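Local coordinates for beta-1,4-galactanase (Thielavia heterothallica, PDB 1HJS), which hydrolyses beta-1,4-galactosidic linkages in type I arabinogalactans, as a glycoside hydrolase of family 53, at residues Q126-R137 against L169-D180. Numbering follows the deposited sequence.
Sequences QPTIVSIGNEIR and LSPKPKIMIHLD
E135 lies alongside the ring of H178, its carboxylate plane turned 68° from the ring plane. CB of E135 sits 4.2 Å from CB of D180. CG, anti to the carbonyl carbon (chi1 -58°), meets CE1 of H178 at 3.4 Å. CD passes across D180, 3.7 Å from its CB. At the tip OE1 of E135 lies 4.0 Å from CB of D180, and OE2 hydrogen-bonds to S212, whose hydroxyl also holds NE2 of H178. E135 is the probable proton donor, and N134 beside it touches the probable nucleophile E245. A water links ND1 of H178 to OG of S131.

Each segment carries one of two neighbouring parallel strands, 129-132 and 174-179, the fourth and fifth of the eight-stranded TIM barrel of clan GH-A. M176 N donates to V130 O at 2.8 Å, and I132 N to M176 O. I129 CG2 and M176 CE meet on the H178 side of the sheet. On the other side V130 CG2 presses tightly on P173 CG (3.5 Å). Beyond the strands, I136 N donates to H178 O. R137 NH1 makes a salt bridge to D180 OD2 at 2.9 Å, though the hydrogen bond within it is weak, with an N-H...O angle of 127°. A leucine here would probably leave the D180 carboxylate without this countercharge.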
# COMPACT_ATOMS: atom_id res chain seq x y z
N GLN A 126 -17.14 -2.42 -1.24
CA GLN A 126 -16.85 -1.25 -2.06
C GLN A 126 -15.61 -0.59 -1.47
O GLN A 126 -15.69 0.25 -0.58
CB GLN A 126 -18.01 -0.25 -2.03
CG GLN A 126 -19.29 -0.72 -2.71
CD GLN A 126 -20.14 -1.60 -1.82
OE1 GLN A 126 -20.27 -1.34 -0.62
NE2 GLN A 126 -20.74 -2.63 -2.40
N PRO A 127 -14.42 -0.98 -1.96
CA PRO A 127 -13.21 -0.36 -1.42
C PRO A 127 -13.21 1.15 -1.56
O PRO A 127 -13.76 1.70 -2.52
CB PRO A 127 -12.08 -1.03 -2.22
CG PRO A 127 -12.74 -1.50 -3.47
CD PRO A 127 -14.11 -1.96 -3.02
N THR A 128 -12.62 1.83 -0.59
CA THR A 128 -12.55 3.29 -0.64
C THR A 128 -11.39 3.69 -1.54
O THR A 128 -11.39 4.78 -2.11
CB THR A 128 -12.34 3.88 0.77
OG1 THR A 128 -11.26 3.20 1.42
CG2 THR A 128 -13.60 3.73 1.60
N ILE A 129 -10.42 2.80 -1.68
CA ILE A 129 -9.24 3.04 -2.50
C ILE A 129 -8.84 1.78 -3.27
O ILE A 129 -8.91 0.67 -2.74
CB ILE A 129 -8.02 3.45 -1.64
CG1 ILE A 129 -8.34 4.71 -0.83
CG2 ILE A 129 -6.80 3.68 -2.54
CD1 ILE A 129 -7.22 5.12 0.12
N VAL A 130 -8.40 1.97 -4.51
CA VAL A 130 -7.92 0.87 -5.33
C VAL A 130 -6.68 1.36 -6.05
O VAL A 130 -6.73 2.36 -6.75
CB VAL A 130 -8.95 0.43 -6.40
CG1 VAL A 130 -8.32 -0.61 -7.32
CG2 VAL A 130 -10.20 -0.13 -5.74
N SER A 131 -5.55 0.68 -5.86
CA SER A 131 -4.35 1.08 -6.57
C SER A 131 -4.21 0.16 -7.76
O SER A 131 -4.36 -1.06 -7.65
CB SER A 131 -3.09 0.98 -5.68
OG SER A 131 -2.73 -0.37 -5.41
N ILE A 132 -3.97 0.75 -8.93
CA ILE A 132 -3.79 -0.04 -10.14
C ILE A 132 -2.29 -0.31 -10.27
O ILE A 132 -1.58 0.36 -11.03
CB ILE A 132 -4.35 0.69 -11.38
CG1 ILE A 132 -3.88 2.14 -11.42
CG2 ILE A 132 -5.88 0.65 -11.35
CD1 ILE A 132 -4.41 2.94 -12.60
N GLY A 133 -1.83 -1.29 -9.50
CA GLY A 133 -0.43 -1.66 -9.49
C GLY A 133 0.20 -1.37 -8.13
O GLY A 133 -0.31 -0.55 -7.36
N ASN A 134 1.32 -2.03 -7.85
CA ASN A 134 2.03 -1.81 -6.59
C ASN A 134 3.46 -1.41 -6.93
O ASN A 134 4.18 -2.16 -7.59
CB ASN A 134 2.05 -3.10 -5.76
CG ASN A 134 2.69 -2.90 -4.39
OD1 ASN A 134 2.06 -2.38 -3.46
ND2 ASN A 134 3.95 -3.28 -4.26
N GLU A 135 3.86 -0.22 -6.49
CA GLU A 135 5.20 0.31 -6.74
C GLU A 135 5.60 0.12 -8.20
O GLU A 135 6.62 -0.50 -8.49
CB GLU A 135 6.23 -0.36 -5.82
CG GLU A 135 5.93 -0.18 -4.34
CD GLU A 135 7.09 -0.59 -3.45
OE1 GLU A 135 7.91 -1.42 -3.89
OE2 GLU A 135 7.17 -0.11 -2.30
N ILE A 136 4.81 0.68 -9.11
CA ILE A 136 5.08 0.53 -10.54
C ILE A 136 6.06 1.57 -11.09
O ILE A 136 5.92 2.03 -12.23
CB ILE A 136 3.76 0.58 -11.34
CG1 ILE A 136 2.99 1.87 -11.06
CG2 ILE A 136 2.90 -0.63 -10.99
CD1 ILE A 136 1.74 2.04 -11.91
N ARG A 137 7.06 1.91 -10.28
CA ARG A 137 8.08 2.88 -10.65
C ARG A 137 8.91 2.44 -11.86
O ARG A 137 9.48 3.26 -12.58
CB ARG A 137 9.01 3.12 -9.47
CG ARG A 137 10.03 4.21 -9.67
CD ARG A 137 11.24 3.92 -8.80
NE ARG A 137 12.17 3.03 -9.46
CZ ARG A 137 13.06 2.26 -8.84
NH1 ARG A 137 13.14 2.26 -7.51
NH2 ARG A 137 13.89 1.52 -9.55
N LEU A 169 -19.17 -1.31 -9.06
CA LEU A 169 -18.84 -0.82 -7.73
C LEU A 169 -19.60 0.47 -7.45
O LEU A 169 -19.49 1.44 -8.21
CB LEU A 169 -17.34 -0.57 -7.59
CG LEU A 169 -16.44 -1.80 -7.40
CD1 LEU A 169 -14.97 -1.39 -7.48
CD2 LEU A 169 -16.74 -2.44 -6.04
N SER A 170 -20.37 0.48 -6.36
CA SER A 170 -21.13 1.66 -6.00
C SER A 170 -21.22 1.79 -4.48
O SER A 170 -21.84 0.95 -3.82
CB SER A 170 -22.54 1.58 -6.60
OG SER A 170 -23.26 2.79 -6.39
N PRO A 171 -20.61 2.84 -3.91
CA PRO A 171 -19.88 3.89 -4.64
C PRO A 171 -18.55 3.44 -5.24
O PRO A 171 -18.01 2.39 -4.87
CB PRO A 171 -19.69 4.96 -3.57
CG PRO A 171 -19.51 4.14 -2.33
CD PRO A 171 -20.60 3.10 -2.46
N LYS A 172 -18.04 4.24 -6.17
CA LYS A 172 -16.76 3.96 -6.82
C LYS A 172 -15.62 4.27 -5.87
O LYS A 172 -15.74 5.13 -5.00
CB LYS A 172 -16.59 4.85 -8.06
CG LYS A 172 -16.60 4.10 -9.37
CD LYS A 172 -17.93 3.46 -9.59
CE LYS A 172 -17.97 2.66 -10.87
NZ LYS A 172 -19.34 2.11 -11.02
N PRO A 173 -14.49 3.56 -6.01
CA PRO A 173 -13.35 3.81 -5.13
C PRO A 173 -12.49 4.90 -5.75
O PRO A 173 -12.64 5.23 -6.93
CB PRO A 173 -12.62 2.48 -5.14
CG PRO A 173 -12.79 2.06 -6.58
CD PRO A 173 -14.25 2.37 -6.85
N LYS A 174 -11.59 5.47 -4.95
CA LYS A 174 -10.67 6.46 -5.47
C LYS A 174 -9.60 5.60 -6.16
O LYS A 174 -9.19 4.57 -5.62
CB LYS A 174 -10.05 7.27 -4.33
CG LYS A 174 -11.04 8.23 -3.68
CD LYS A 174 -10.40 8.98 -2.52
CE LYS A 174 -11.37 9.98 -1.90
NZ LYS A 174 -10.79 10.62 -0.68
N ILE A 175 -9.17 6.01 -7.34
CA ILE A 175 -8.16 5.25 -8.07
C ILE A 175 -6.77 5.80 -7.78
O ILE A 175 -6.52 6.99 -7.93
CB ILE A 175 -8.45 5.27 -9.58
CG1 ILE A 175 -9.82 4.64 -9.84
CG2 ILE A 175 -7.37 4.51 -10.33
CD1 ILE A 175 -10.30 4.75 -11.27
N MET A 176 -5.88 4.92 -7.36
CA MET A 176 -4.52 5.32 -7.01
C MET A 176 -3.40 4.70 -7.82
O MET A 176 -3.49 3.54 -8.23
CB MET A 176 -4.27 5.01 -5.53
CG MET A 176 -2.82 5.16 -5.09
SD MET A 176 -2.56 4.49 -3.44
CE MET A 176 -3.30 5.77 -2.44
N ILE A 177 -2.36 5.49 -8.07
CA ILE A 177 -1.16 5.03 -8.75
C ILE A 177 -0.13 5.08 -7.63
O ILE A 177 -0.00 6.10 -6.94
CB ILE A 177 -0.75 5.95 -9.92
CG1 ILE A 177 -1.71 5.72 -11.09
CG2 ILE A 177 0.68 5.65 -10.34
CD1 ILE A 177 -1.46 6.64 -12.29
N HIS A 178 0.58 3.98 -7.45
CA HIS A 178 1.54 3.84 -6.36
C HIS A 178 2.99 3.60 -6.81
O HIS A 178 3.28 2.62 -7.49
CB HIS A 178 1.08 2.68 -5.46
CG HIS A 178 2.06 2.29 -4.40
ND1 HIS A 178 2.07 1.03 -3.83
CD2 HIS A 178 3.06 2.98 -3.80
CE1 HIS A 178 3.03 0.96 -2.93
NE2 HIS A 178 3.64 2.13 -2.89
N LEU A 179 3.87 4.51 -6.41
CA LEU A 179 5.30 4.44 -6.71
C LEU A 179 6.08 4.31 -5.40
O LEU A 179 5.61 4.73 -4.34
CB LEU A 179 5.76 5.70 -7.45
CG LEU A 179 5.64 5.77 -8.97
CD1 LEU A 179 4.31 5.23 -9.44
CD2 LEU A 179 5.87 7.21 -9.43
N ASP A 180 7.27 3.73 -5.46
CA ASP A 180 8.10 3.58 -4.27
C ASP A 180 8.90 4.87 -4.04
O ASP A 180 8.71 5.86 -4.76
CB ASP A 180 9.05 2.40 -4.44
CG ASP A 180 10.13 2.66 -5.47
OD1 ASP A 180 9.82 3.29 -6.51
OD2 ASP A 180 11.28 2.23 -5.25
O HOH W 1 -15.74 0.84 -4.35
O HOH W 2 -0.69 0.26 -3.51
O HOH W 3 -0.30 1.76 -8.83